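Local coordinates for MAGE domain-containing protein (Xenopus laevis, PDB 7DG2) that is the MAGE-family Nse3 subunit of the Smc5/6 complex, pairing with Nse1 and binding Nse4 in an assembly that probably contacts DNA, at residues M124-L128 against R129-G133; A116-S119 against A120-M124; L82-V85 against Q86-M90; G174-A177 against F178-S182. All blocks are in the same frame, centred on the assembly; numbering follows the deposited sequence.

Contact 1 (M124-L128 against R129-G133); sequences MLRRL and RIEPG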
ATOM      1  N   MET B 124       2.384  29.627   6.766  1.00 29.39           N
ATOM      2  CA  MET B 124       1.858  29.253   5.456  1.00 27.24           C
ATOM      3  C   MET B 124       0.721  28.243   5.586  1.00 29.79           C
ATOM      4  O   MET B 124      -0.359  28.431   5.018  1.00 27.75           O
ATOM      5  CB  MET B 124       2.981  28.682   4.580  1.00 29.93           C
ATOM      6  CG  MET B 124       2.512  28.148   3.219  1.00 28.79           C
ATOM      7  SD  MET B 124       3.850  27.481   2.190  1.00 29.01           S
ATOM      8  CE  MET B 124       4.294  26.033   3.153  1.00 27.16           C
ATOM      9  N   LEU B 125       0.947  27.161   6.335  1.00 26.03           N
ATOM     10  CA  LEU B 125      -0.053  26.098   6.404  1.00 26.99           C
ATOM     11  C   LEU B 125      -1.354  26.573   7.045  1.00 28.34           C
ATOM     12  O   LEU B 125      -2.421  26.013   6.763  1.00 28.05           O
ATOM     13  CB  LEU B 125       0.502  24.894   7.157  1.00 27.19           C
ATOM     14  CG  LEU B 125       1.649  24.167   6.455  1.00 28.08           C
ATOM     15  CD1 LEU B 125       1.976  22.876   7.168  1.00 25.25           C
ATOM     16  CD2 LEU B 125       1.300  23.901   4.988  1.00 27.63           C
ATOM     17  N   ARG B 126      -1.299  27.597   7.901  1.00 29.57           N
ATOM     18  CA  ARG B 126      -2.538  28.105   8.492  1.00 32.50           C
ATOM     19  C   ARG B 126      -3.501  28.595   7.418  1.00 30.87           C
ATOM     20  O   ARG B 126      -4.722  28.418   7.538  1.00 31.24           O
ATOM     21  CB  ARG B 126      -2.238  29.227   9.487  1.00 38.48           C
ATOM     22  CG  ARG B 126      -3.490  29.844  10.119  1.00 42.41           C
ATOM     23  CD  ARG B 126      -3.133  30.841  11.221  1.00 49.41           C
ATOM     24  NE  ARG B 126      -3.319  30.281  12.559  1.00 54.78           N
ATOM     25  CZ  ARG B 126      -2.916  30.871  13.683  1.00 55.89           C
ATOM     26  NH1 ARG B 126      -2.294  32.042  13.638  1.00 54.51           N
ATOM     27  NH2 ARG B 126      -3.131  30.285  14.856  1.00 56.88           N
ATOM     28  N   ARG B 127      -2.971  29.206   6.351  1.00 31.80           N
ATOM     29  CA  ARG B 127      -3.825  29.653   5.256  1.00 30.70           C
ATOM     30  C   ARG B 127      -4.430  28.484   4.487  1.00 33.86           C
ATOM     31  O   ARG B 127      -5.417  28.672   3.768  1.00 32.09           O
ATOM     32  CB  ARG B 127      -3.038  30.566   4.316  1.00 32.48           C
ATOM     33  CG  ARG B 127      -2.578  31.855   4.988  1.00 32.80           C
ATOM     34  CD  ARG B 127      -2.069  32.880   3.984  1.00 35.87           C
ATOM     35  NE  ARG B 127      -0.843  32.451   3.318  1.00 30.22           N
ATOM     36  CZ  ARG B 127       0.369  32.527   3.859  1.00 34.11           C
ATOM     37  NH1 ARG B 127       1.432  32.112   3.180  1.00 33.54           N
ATOM     38  NH2 ARG B 127       0.524  33.024   5.083  1.00 36.86           N
ATOM     39  N   LEU B 128      -3.864  27.287   4.622  1.00 30.75           N
ATOM     40  CA  LEU B 128      -4.458  26.076   4.082  1.00 29.12           C
ATOM     41  C   LEU B 128      -5.316  25.353   5.116  1.00 31.58           C
ATOM     42  O   LEU B 128      -5.644  24.176   4.928  1.00 31.62           O
ATOM     43  CB  LEU B 128      -3.361  25.155   3.539  1.00 29.00           C
ATOM     44  CG  LEU B 128      -2.415  25.844   2.553  1.00 27.00           C
ATOM     45  CD1 LEU B 128      -1.293  24.908   2.114  1.00 27.78           C
ATOM     46  CD2 LEU B 128      -3.182  26.346   1.338  1.00 27.44           C
ATOM     47  N   ARG B 129      -5.663  26.039   6.210  1.00 31.54           N
ATOM     48  CA  ARG B 129      -6.574  25.542   7.246  1.00 32.45           C
ATOM     49  C   ARG B 129      -5.965  24.371   8.014  1.00 28.80           C
ATOM     50  O   ARG B 129      -6.652  23.412   8.372  1.00 32.31           O
ATOM     51  CB  ARG B 129      -7.941  25.187   6.656  1.00 35.05           C
ATOM     52  CG  ARG B 129      -8.530  26.374   5.895  1.00 39.57           C
ATOM     53  CD  ARG B 129      -9.893  26.111   5.283  1.00 48.50           C
ATOM     54  NE  ARG B 129     -10.250  27.181   4.353  1.00 54.43           N
ATOM     55  CZ  ARG B 129     -11.414  27.269   3.714  1.00 58.65           C
ATOM     56  NH1 ARG B 129     -12.348  26.347   3.904  1.00 58.21           N
ATOM     57  NH2 ARG B 129     -11.640  28.278   2.883  1.00 58.63           N
ATOM     58  N   ILE B 130      -4.666  24.468   8.282  1.00 28.99           N
ATOM     59  CA  ILE B 130      -3.932  23.507   9.092  1.00 30.99           C
ATOM     60  C   ILE B 130      -3.379  24.229  10.314  1.00 37.03           C
ATOM     61  O   ILE B 130      -2.774  25.300  10.184  1.00 35.11           O
ATOM     62  CB  ILE B 130      -2.795  22.851   8.284  1.00 31.37           C
ATOM     63  CG1 ILE B 130      -3.372  21.871   7.262  1.00 29.41           C
ATOM     64  CG2 ILE B 130      -1.815  22.152   9.206  1.00 30.98           C
ATOM     65  CD1 ILE B 130      -2.316  21.204   6.393  1.00 28.12           C
ATOM     66  N   GLU B 131      -3.573  23.636  11.495  1.00 34.62           N
ATOM     67  CA  GLU B 131      -3.027  24.163  12.739  1.00 33.99           C
ATOM     68  C   GLU B 131      -2.258  23.052  13.452  1.00 30.23           C
ATOM     69  O   GLU B 131      -2.786  21.939  13.600  1.00 34.49           O
ATOM     70  CB  GLU B 131      -4.143  24.712  13.646  1.00 39.83           C
ATOM     71  CG  GLU B 131      -4.899  25.894  13.053  1.00 46.54           C
ATOM     72  CD  GLU B 131      -4.407  27.232  13.575  1.00 52.11           C
ATOM     73  OE1 GLU B 131      -5.251  28.088  13.920  1.00 61.20           O
ATOM     74  OE2 GLU B 131      -3.177  27.428  13.654  1.00 51.86           O
ATOM     75  N   PRO B 132      -1.031  23.312  13.912  1.00 31.00           N
ATOM     76  CA  PRO B 132      -0.243  22.221  14.516  1.00 32.05           C
ATOM     77  C   PRO B 132      -0.905  21.586  15.731  1.00 35.98           C
ATOM     78  O   PRO B 132      -0.674  20.401  16.002  1.00 36.42           O
ATOM     79  CB  PRO B 132       1.087  22.904  14.885  1.00 30.92           C
ATOM     80  CG  PRO B 132       0.817  24.376  14.847  1.00 31.95           C
ATOM     81  CD  PRO B 132      -0.272  24.571  13.830  1.00 32.06           C
ATOM     82  N   GLY B 133      -1.734  22.327  16.457  1.00 39.20           N
ATOM     83  CA  GLY B 133      -2.322  21.854  17.691  1.00 37.62           C
ATOM     84  C   GLY B 133      -3.745  21.349  17.612  1.00 42.05           C
ATOM     85  O   GLY B 133      -4.286  20.916  18.634  1.00 43.10           O
TER

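Contact 2 (A116-S119 against A120-M124); sequences AKES and AIWEM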
ATOM      1  N   ALA B 116      13.812  26.922   5.806  1.00 27.49           N
ATOM      2  CA  ALA B 116      12.646  27.659   6.268  1.00 27.61           C
ATOM      3  C   ALA B 116      12.499  27.476   7.769  1.00 27.56           C
ATOM      4  O   ALA B 116      12.642  26.363   8.285  1.00 27.93           O
ATOM      5  CB  ALA B 116      11.364  27.195   5.562  1.00 27.70           C
ATOM      6  N   LYS B 117      12.205  28.567   8.472  1.00 30.70           N
ATOM      7  CA  LYS B 117      11.918  28.455   9.893  1.00 29.99           C
ATOM      8  C   LYS B 117      10.614  27.701  10.108  1.00 31.95           C
ATOM      9  O   LYS B 117       9.681  27.785   9.299  1.00 28.90           O
ATOM     10  CB  LYS B 117      11.835  29.839  10.541  1.00 34.26           C
ATOM     11  CG  LYS B 117      13.147  30.593  10.550  1.00 40.76           C
ATOM     12  CD  LYS B 117      13.183  31.634  11.664  1.00 47.90           C
ATOM     13  CE  LYS B 117      14.551  32.297  11.749  1.00 50.90           C
ATOM     14  NZ  LYS B 117      15.655  31.290  11.745  1.00 49.85           N
ATOM     15  N   GLU B 118      10.552  26.949  11.211  1.00 28.54           N
ATOM     16  CA  GLU B 118       9.308  26.262  11.546  1.00 30.99           C
ATOM     17  C   GLU B 118       8.138  27.236  11.592  1.00 33.44           C
ATOM     18  O   GLU B 118       7.037  26.920  11.123  1.00 27.94           O
ATOM     19  CB  GLU B 118       9.433  25.515  12.880  1.00 26.05           C
ATOM     20  CG  GLU B 118       8.141  24.800  13.273  1.00 32.05           C
ATOM     21  CD  GLU B 118       8.307  23.781  14.393  1.00 33.33           C
ATOM     22  OE1 GLU B 118       9.360  23.790  15.069  1.00 35.66           O
ATOM     23  OE2 GLU B 118       7.374  22.965  14.594  1.00 32.18           O
ATOM     24  N   SER B 119       8.363  28.442  12.130  1.00 34.01           N
ATOM     25  CA  SER B 119       7.278  29.412  12.224  1.00 31.42           C
ATOM     26  C   SER B 119       6.750  29.792  10.846  1.00 30.14           C
ATOM     27  O   SER B 119       5.538  29.952  10.657  1.00 33.86           O
ATOM     28  CB  SER B 119       7.743  30.655  12.989  1.00 31.82           C
ATOM     29  OG  SER B 119       8.897  31.247  12.404  1.00 35.02           O
ATOM     30  N   ALA B 120       7.645  29.929   9.864  1.00 31.25           N
ATOM     31  CA  ALA B 120       7.206  30.257   8.513  1.00 32.11           C
ATOM     32  C   ALA B 120       6.371  29.136   7.908  1.00 30.07           C
ATOM     33  O   ALA B 120       5.428  29.402   7.161  1.00 28.20           O
ATOM     34  CB  ALA B 120       8.413  30.560   7.628  1.00 30.02           C
ATOM     35  N   ILE B 121       6.699  27.883   8.223  1.00 28.02           N
ATOM     36  CA  ILE B 121       5.943  26.765   7.672  1.00 30.55           C
ATOM     37  C   ILE B 121       4.531  26.730   8.255  1.00 27.47           C
ATOM     38  O   ILE B 121       3.547  26.579   7.522  1.00 25.18           O
ATOM     39  CB  ILE B 121       6.709  25.448   7.897  1.00 27.55           C
ATOM     40  CG1 ILE B 121       7.880  25.387   6.913  1.00 31.45           C
ATOM     41  CG2 ILE B 121       5.778  24.244   7.779  1.00 28.21           C
ATOM     42  CD1 ILE B 121       8.642  24.102   6.925  1.00 37.78           C
ATOM     43  N   TRP B 122       4.397  26.879   9.577  1.00 26.12           N
ATOM     44  CA  TRP B 122       3.046  26.864  10.134  1.00 26.18           C
ATOM     45  C   TRP B 122       2.249  28.094   9.723  1.00 25.24           C
ATOM     46  O   TRP B 122       1.028  28.014   9.567  1.00 27.76           O
ATOM     47  CB  TRP B 122       3.091  26.731  11.657  1.00 28.39           C
ATOM     48  CG  TRP B 122       3.660  25.430  12.080  1.00 27.06           C
ATOM     49  CD1 TRP B 122       4.789  25.234  12.822  1.00 28.27           C
ATOM     50  CD2 TRP B 122       3.162  24.124  11.749  1.00 25.85           C
ATOM     51  NE1 TRP B 122       5.014  23.889  12.992  1.00 28.51           N
ATOM     52  CE2 TRP B 122       4.031  23.186  12.343  1.00 27.47           C
ATOM     53  CE3 TRP B 122       2.062  23.658  11.019  1.00 28.17           C
ATOM     54  CZ2 TRP B 122       3.834  21.808  12.237  1.00 26.83           C
ATOM     55  CZ3 TRP B 122       1.869  22.281  10.910  1.00 26.62           C
ATOM     56  CH2 TRP B 122       2.756  21.376  11.513  1.00 25.95           C
ATOM     57  N   GLU B 123       2.917  29.230   9.526  1.00 30.00           N
ATOM     58  CA  GLU B 123       2.223  30.427   9.063  1.00 32.57           C
ATOM     59  C   GLU B 123       1.604  30.195   7.688  1.00 33.77           C
ATOM     60  O   GLU B 123       0.425  30.500   7.460  1.00 33.20           O
ATOM     61  CB  GLU B 123       3.208  31.594   9.047  1.00 34.48           C
ATOM     62  CG  GLU B 123       2.717  32.869   8.401  1.00 38.56           C
ATOM     63  CD  GLU B 123       3.751  33.978   8.501  1.00 46.93           C
ATOM     64  OE1 GLU B 123       3.418  35.059   9.034  1.00 53.79           O
ATOM     65  OE2 GLU B 123       4.907  33.760   8.069  1.00 46.65           O
ATOM     66  N   MET B 124       2.384  29.627   6.766  1.00 29.39           N
ATOM     67  CA  MET B 124       1.858  29.253   5.456  1.00 27.24           C
ATOM     68  C   MET B 124       0.721  28.243   5.586  1.00 29.79           C
ATOM     69  O   MET B 124      -0.359  28.431   5.018  1.00 27.75           O
ATOM     70  CB  MET B 124       2.981  28.682   4.580  1.00 29.93           C
ATOM     71  CG  MET B 124       2.512  28.148   3.219  1.00 28.79           C
ATOM     72  SD  MET B 124       3.850  27.481   2.190  1.00 29.01           S
ATOM     73  CE  MET B 124       4.294  26.033   3.153  1.00 27.16           C
TER

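Contact 3 (L82-V85 against Q86-M90); sequences LQRV and QGDGM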
ATOM      1  N   LEU B  82      10.246   3.839 -12.977  1.00 18.07           N
ATOM      2  CA  LEU B  82       9.199   4.171 -13.931  1.00 17.68           C
ATOM      3  C   LEU B  82       8.666   5.568 -13.642  1.00 22.23           C
ATOM      4  O   LEU B  82       8.463   5.944 -12.483  1.00 24.33           O
ATOM      5  CB  LEU B  82       8.041   3.172 -13.868  1.00 18.03           C
ATOM      6  CG  LEU B  82       8.312   1.666 -13.939  1.00 17.93           C
ATOM      7  CD1 LEU B  82       6.984   0.906 -13.995  1.00 17.20           C
ATOM      8  CD2 LEU B  82       9.175   1.315 -15.143  1.00 21.50           C
ATOM      9  N   GLN B  83       8.428   6.331 -14.702  1.00 19.79           N
ATOM     10  CA  GLN B  83       7.901   7.674 -14.532  1.00 20.59           C
ATOM     11  C   GLN B  83       6.467   7.621 -14.039  1.00 23.26           C
ATOM     12  O   GLN B  83       5.607   6.988 -14.655  1.00 19.34           O
ATOM     13  CB  GLN B  83       7.954   8.438 -15.856  1.00 24.68           C
ATOM     14  CG  GLN B  83       7.434   9.863 -15.742  1.00 31.85           C
ATOM     15  CD  GLN B  83       7.467  10.597 -17.068  1.00 40.75           C
ATOM     16  OE1 GLN B  83       7.344   9.986 -18.134  1.00 44.98           O
ATOM     17  NE2 GLN B  83       7.643  11.914 -17.011  1.00 44.67           N
ATOM     18  N   ARG B  84       6.202   8.294 -12.934  1.00 25.68           N
ATOM     19  CA  ARG B  84       4.848   8.352 -12.414  1.00 22.66           C
ATOM     20  C   ARG B  84       4.064   9.369 -13.234  1.00 28.90           C
ATOM     21  O   ARG B  84       4.518  10.504 -13.427  1.00 31.15           O
ATOM     22  CB  ARG B  84       4.868   8.707 -10.926  1.00 26.62           C
ATOM     23  CG  ARG B  84       5.526   7.634 -10.060  1.00 27.65           C
ATOM     24  CD  ARG B  84       4.630   6.395  -9.928  1.00 28.18           C
ATOM     25  NE  ARG B  84       3.341   6.722  -9.325  1.00 26.72           N
ATOM     26  CZ  ARG B  84       3.101   6.728  -8.013  1.00 30.69           C
ATOM     27  NH1 ARG B  84       4.064   6.409  -7.152  1.00 30.46           N
ATOM     28  NH2 ARG B  84       1.896   7.044  -7.559  1.00 31.57           N
ATOM     29  N   VAL B  85       2.924   8.942 -13.773  1.00 28.56           N
ATOM     30  CA  VAL B  85       2.103   9.777 -14.638  1.00 29.82           C
ATOM     31  C   VAL B  85       0.646   9.681 -14.202  1.00 29.88           C
ATOM     32  O   VAL B  85       0.219   8.708 -13.577  1.00 28.27           O
ATOM     33  CB  VAL B  85       2.244   9.384 -16.130  1.00 28.06           C
ATOM     34  CG1 VAL B  85       3.662   9.653 -16.612  1.00 29.85           C
ATOM     35  CG2 VAL B  85       1.902   7.915 -16.345  1.00 27.21           C
ATOM     36  N   GLN B  86      -0.125  10.713 -14.546  1.00 31.28           N
ATOM     37  CA  GLN B  86      -1.574  10.598 -14.438  1.00 32.81           C
ATOM     38  C   GLN B  86      -2.031   9.343 -15.174  1.00 28.80           C
ATOM     39  O   GLN B  86      -1.636   9.104 -16.318  1.00 33.36           O
ATOM     40  CB  GLN B  86      -2.256  11.842 -15.022  1.00 33.38           C
ATOM     41  CG  GLN B  86      -3.763  11.927 -14.755  1.00 33.22           C
ATOM     42  CD  GLN B  86      -4.605  11.075 -15.701  1.00 45.06           C
ATOM     43  OE1 GLN B  86      -4.248  10.869 -16.864  1.00 47.54           O
ATOM     44  NE2 GLN B  86      -5.727  10.569 -15.196  1.00 48.68           N
ATOM     45  N   GLY B  87      -2.834   8.524 -14.498  1.00 31.69           N
ATOM     46  CA  GLY B  87      -3.367   7.328 -15.123  1.00 31.80           C
ATOM     47  C   GLY B  87      -2.463   6.114 -15.098  1.00 30.04           C
ATOM     48  O   GLY B  87      -2.761   5.130 -15.789  1.00 28.19           O
ATOM     49  N   ASP B  88      -1.370   6.142 -14.328  1.00 27.20           N
ATOM     50  CA  ASP B  88      -0.454   5.002 -14.337  1.00 23.60           C
ATOM     51  C   ASP B  88      -1.002   3.786 -13.594  1.00 23.65           C
ATOM     52  O   ASP B  88      -0.313   2.759 -13.547  1.00 26.05           O
ATOM     53  CB  ASP B  88       0.922   5.408 -13.778  1.00 24.12           C
ATOM     54  CG  ASP B  88       0.855   5.987 -12.370  1.00 28.96           C
ATOM     55  OD1 ASP B  88      -0.130   5.737 -11.642  1.00 27.04           O
ATOM     56  OD2 ASP B  88       1.813   6.699 -11.985  1.00 30.63           O
ATOM     57  N   GLY B  89      -2.219   3.858 -13.049  1.00 24.45           N
ATOM     58  CA  GLY B  89      -2.849   2.721 -12.410  1.00 22.83           C
ATOM     59  C   GLY B  89      -2.709   2.660 -10.902  1.00 25.61           C
ATOM     60  O   GLY B  89      -3.299   1.773 -10.280  1.00 22.93           O
ATOM     61  N   MET B  90      -1.957   3.572 -10.296  1.00 23.38           N
ATOM     62  CA  MET B  90      -1.691   3.504  -8.862  1.00 21.32           C
ATOM     63  C   MET B  90      -2.876   3.982  -8.037  1.00 21.91           C
ATOM     64  O   MET B  90      -3.569   4.930  -8.409  1.00 26.35           O
ATOM     65  CB  MET B  90      -0.463   4.343  -8.551  1.00 24.72           C
ATOM     66  CG  MET B  90       0.714   3.833  -9.293  1.00 32.25           C
ATOM     67  SD  MET B  90       1.466   2.564  -8.296  1.00 36.69           S
ATOM     68  CE  MET B  90       2.935   3.417  -7.950  1.00 20.09           C
TER

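Contact 4 (G174-A177 against F178-S182); sequences GQRA and FKETS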
ATOM      1  N   GLY B 174      15.191  16.696   3.419  1.00 21.24           N
ATOM      2  CA  GLY B 174      15.913  15.508   3.820  1.00 21.00           C
ATOM      3  C   GLY B 174      16.474  14.715   2.637  1.00 21.81           C
ATOM      4  O   GLY B 174      16.159  14.977   1.478  1.00 19.72           O
ATOM      5  N   GLN B 175      17.300  13.719   2.975  1.00 21.25           N
ATOM      6  CA  GLN B 175      17.972  12.911   1.964  1.00 25.12           C
ATOM      7  C   GLN B 175      16.980  12.191   1.057  1.00 22.79           C
ATOM      8  O   GLN B 175      17.243  12.014  -0.140  1.00 22.82           O
ATOM      9  CB  GLN B 175      18.896  11.901   2.653  1.00 28.06           C
ATOM     10  CG  GLN B 175      20.098  12.522   3.398  1.00 35.88           C
ATOM     11  CD  GLN B 175      20.637  11.616   4.512  1.00 34.27           C
ATOM     12  OE1 GLN B 175      19.881  10.872   5.150  1.00 37.38           O
ATOM     13  NE2 GLN B 175      21.950  11.680   4.750  1.00 36.63           N
ATOM     14  N   ARG B 176      15.837  11.764   1.596  1.00 20.07           N
ATOM     15  CA  ARG B 176      14.869  11.082   0.735  1.00 17.11           C
ATOM     16  C   ARG B 176      14.278  12.030  -0.306  1.00 17.69           C
ATOM     17  O   ARG B 176      14.041  11.624  -1.449  1.00 20.07           O
ATOM     18  CB  ARG B 176      13.767  10.432   1.572  1.00 16.55           C
ATOM     19  CG  ARG B 176      12.739   9.703   0.700  1.00 16.23           C
ATOM     20  CD  ARG B 176      11.617   9.088   1.520  1.00 15.75           C
ATOM     21  NE  ARG B 176      12.011   7.920   2.296  1.00 16.28           N
ATOM     22  CZ  ARG B 176      12.097   6.677   1.825  1.00 16.91           C
ATOM     23  NH1 ARG B 176      11.834   6.417   0.553  1.00 14.68           N
ATOM     24  NH2 ARG B 176      12.449   5.689   2.643  1.00 16.66           N
ATOM     25  N   ALA B 177      14.041  13.301   0.059  1.00 17.77           N
ATOM     26  CA  ALA B 177      13.524  14.262  -0.912  1.00 19.19           C
ATOM     27  C   ALA B 177      14.494  14.449  -2.070  1.00 17.21           C
ATOM     28  O   ALA B 177      14.080  14.527  -3.233  1.00 16.98           O
ATOM     29  CB  ALA B 177      13.242  15.609  -0.240  1.00 18.96           C
ATOM     30  N   PHE B 178      15.792  14.529  -1.778  1.00 18.01           N
ATOM     31  CA  PHE B 178      16.738  14.730  -2.870  1.00 18.31           C
ATOM     32  C   PHE B 178      16.818  13.533  -3.801  1.00 20.28           C
ATOM     33  O   PHE B 178      17.214  13.703  -4.959  1.00 20.75           O
ATOM     34  CB  PHE B 178      18.131  15.051  -2.326  1.00 17.97           C
ATOM     35  CG  PHE B 178      18.275  16.472  -1.871  1.00 20.90           C
ATOM     36  CD1 PHE B 178      18.302  17.502  -2.800  1.00 25.71           C
ATOM     37  CD2 PHE B 178      18.368  16.777  -0.526  1.00 23.37           C
ATOM     38  CE1 PHE B 178      18.426  18.821  -2.391  1.00 26.83           C
ATOM     39  CE2 PHE B 178      18.494  18.085  -0.113  1.00 27.79           C
ATOM     40  CZ  PHE B 178      18.520  19.110  -1.046  1.00 26.84           C
ATOM     41  N   LYS B 179      16.444  12.334  -3.332  1.00 18.97           N
ATOM     42  CA  LYS B 179      16.460  11.149  -4.184  1.00 19.79           C
ATOM     43  C   LYS B 179      15.130  10.895  -4.880  1.00 19.78           C
ATOM     44  O   LYS B 179      15.118  10.366  -5.997  1.00 24.09           O
ATOM     45  CB  LYS B 179      16.842   9.907  -3.368  1.00 20.61           C
ATOM     46  CG  LYS B 179      18.234   9.957  -2.788  1.00 25.07           C
ATOM     47  CD  LYS B 179      19.285  10.043  -3.860  1.00 26.56           C
ATOM     48  CE  LYS B 179      20.681  10.108  -3.250  1.00 30.34           C
ATOM     49  NZ  LYS B 179      21.732  10.136  -4.311  1.00 35.43           N
ATOM     50  N   GLU B 180      14.009  11.271  -4.270  1.00 17.04           N
ATOM     51  CA  GLU B 180      12.719  11.005  -4.886  1.00 17.56           C
ATOM     52  C   GLU B 180      12.230  12.148  -5.763  1.00 20.47           C
ATOM     53  O   GLU B 180      11.453  11.905  -6.694  1.00 19.52           O
ATOM     54  CB  GLU B 180      11.669  10.689  -3.818  1.00 18.81           C
ATOM     55  CG  GLU B 180      11.880   9.314  -3.160  1.00 18.70           C
ATOM     56  CD  GLU B 180      10.731   8.890  -2.266  1.00 18.45           C
ATOM     57  OE1 GLU B 180       9.736   9.644  -2.135  1.00 17.50           O
ATOM     58  OE2 GLU B 180      10.817   7.781  -1.704  1.00 21.19           O
ATOM     59  N   THR B 181      12.668  13.379  -5.513  1.00 17.74           N
ATOM     60  CA  THR B 181      12.306  14.497  -6.389  1.00 17.49           C
ATOM     61  C   THR B 181      13.574  15.318  -6.630  1.00 19.39           C
ATOM     62  O   THR B 181      14.698  14.841  -6.449  1.00 19.29           O
ATOM     63  CB  THR B 181      11.108  15.283  -5.800  1.00 19.69           C
ATOM     64  OG1 THR B 181      10.585  16.191  -6.782  1.00 18.84           O
ATOM     65  CG2 THR B 181      11.482  16.062  -4.532  1.00 19.47           C
ATOM     66  N   SER B 182      13.414  16.551  -7.101  1.00 17.78           N
ATOM     67  CA  SER B 182      14.560  17.396  -7.391  1.00 20.04           C
ATOM     68  C   SER B 182      14.127  18.844  -7.249  1.00 17.71           C
ATOM     69  O   SER B 182      12.939  19.159  -7.263  1.00 16.33           O
ATOM     70  CB  SER B 182      15.105  17.153  -8.802  1.00 18.57           C
ATOM     71  OG  SER B 182      14.249  17.728  -9.785  1.00 20.41           O
TER

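Contact 1 (M124-L128 against R129-G133)
Arg-126 and Glu-131 form a salt bridge on the exposed flank of the helix end, with Arg-126 NE 3.1 Å from Glu-131 OE2. The carboxylate meets the NE and NH2 edge of the guanidinium, but the two planes stand 84° apart, so this is no flat two-pronged pairing. The bond from Arg-126 NH2 to Glu-131 OE1, 3.2 Å long, uses the syn lone pair of the oxygen, and the other links are weak. Arg-126 starts with CG anti to its N (chi1 178°) and bends at chi3, while Glu-131 bends at chi2; the two kinks bring the charged ends together.

Beneath this bridge the backbone closes the helix. Arg-129 N donates to Arg-126 O at 2.9 Å, and Ile-130 N reaches back to Leu-125 O at 3.1 Å. Leu-125 O also accepts from Leu-128 N, the two donors arriving from opposite faces of its carbonyl plane. Arg-126 CA adds a CA-H...O contact to Ile-130 O at 3.3 Å. On the buried side, Leu-125 CB packs on Ile-130 CB at 4.0 Å, and both side chains rest on Leu-101 of helix 94-111. The Nse4 chain adjoins this end: its Thr-13 bonds Arg-127, and its Trp-51 packs on Ile-130. With Arg-129 at positive phi as the C-prime residue, and the Leu-125/Ile-130 contact accompanying them, the two backbone bonds make a Schellman motif that ends helix 118-127.

Contact 2 (A116-S119 against A120-M124)
Glu-118 reaches along the first turn of helix 118-127 to the indole of Trp-122. From CB the chain runs out extended, with CG anti to the backbone N (chi1 179°), which carries it alongside Trp-122 in the same direction. Its CG lies 3.3 Å from Trp-122 NE1, close to the pyrrole edge of the indole. CD sits in the plane of the ring at that edge. At the tip, OE2 accepts from Trp-122 NE1 at 3.0 Å through its anti lone pair; the bond is nearly straight, at 171°, although carboxylate and ring planes are turned 39° apart. Beyond the pair, OE1 bonds the hydroxyl of Tyr-158 and OE2 forms a salt bridge with Lys-143, so the buried carboxylate is gripped from several directions and its rotation is restrained.

Backbone bonds run beneath: Ile-121 N to Lys-117 O at 3.2 Å, Trp-122 N to Glu-118 O at 3.1 Å and Glu-123 N to Ser-119 O at 2.9 Å. Ile-121 CG1 meets Ala-116 CB at 4.2 Å on the face toward helix 94-111. This is an i to i+4 side-chain bond in the opening turn of an alpha-helix, with Lys-117 as the N-cap residue where strand 116-117 passes directly into the helix.

Contact 3 (L82-V85 against Q86-M90)
The guanidinium of Arg-84 meets Asp-88 at its edge and Met-90 over one face. The methyl CE of Met-90 stands 3.2 Å above the centre of the guanidinium plane, and the two side chains cross at about a right angle. Bends at chi2 and chi3 in both residues fold the arginine back over the turn and swing the methyl across it. In the salt bridge, Arg-84 NE donates to Asp-88 OD2 at 3.1 Å; the oxygen lies near the guanidinium plane, while the carboxylate is turned 50° against it. Val-85 N reaches the same oxygen at 3.1 Å from the opposite face of the carboxylate, so OD2 is held by two donors.

The aspartate is placed for this by chi1 57°, which sets CG between its own N and carbonyl carbon. Asp-88 OD1 then accepts from Met-90 N at 3.1 Å, an Asx turn. Asp-88 N closes a type II beta turn onto Val-85 O at 3.1 Å, and Asp-88 CB packs on Val-85 CG2 at 3.7 Å. Arg-84 NH1 is further fixed by Arg-64 O of the Nse4 chain, while Arg-10 of the Nse1 chain bonds Gln-83 O and packs on Asp-88. The type II turn thus lies at the meeting of three subunits, in the connection that leaves strand 75-80 and leads into helix 94-111.

Contact 4 (G174-A177 against F178-S182)
Arg-176 O accepts a backbone bond of 2.8 Å from Glu-180 N and a weak one from Lys-179 N. These belong to the short helix 175-180, which carries on one flank an i to i+4 salt bridge between the side chains of the same Arg-176 and Glu-180. Arg-176 NH1 meets Glu-180 OE2 at 2.8 Å, with the oxygen lying in the guanidinium plane. The donor lies above the carboxylate plane, and the two flat groups are turned 72° apart. Arg-176 leaves the backbone with CG anti to N (chi1 -180°) and bends at chi3, whereas Glu-180 continues extended beyond CG, so the chains meet obliquely; Arg-176 CG lies 3.7 Å from Glu-180 CD.

Both charged groups have other partners. Arg-176 NE bonds Gln-153 O in the loop before strand 156-160, and Glu-180 OE1 bonds the hydroxyl of Tyr-155, leaving little freedom for either end to rotate.

Gly-174 is the N-cap residue, and its O receives a weak bond from Phe-178 N at 3.3 Å. Phe-178 meets the ring of Trp-173, and an acetate ion, probably from the crystallisation liquor, lies near its side chain. Where the helix ends, Thr-181 OG1 bonds Tyr-61 O of the Nse4 chain. Thr-181 N donates to Ala-177 O at 2.9 Å, and the methyl CG2 of Thr-181 approaches that same oxygen to 3.3 Å.

Overall arrangement
Contacts 1 and 2 are the two ends of helix 118-127: they share Met-124, their centres are 10 Å apart, and they touch where Pro-132 CD meets Trp-122 CE3 at 3.8 Å. Contact 4 lies about 5 Å from the centre of the folded chain, its centre about 20 Å from that of contact 2 and 19 Å from that of contact 3. Contact 3 is remote from the helix, with its nearest atoms about 20 Å from contact 1. Nse4 adjoins contacts 1, 3 and 4 and reaches contact 2 only at the shared Met-124, while Nse1 also meets contact 3. Contacts 1, 3 and 4 thus mark separate places where this MAGE-domain protein meets Nse4.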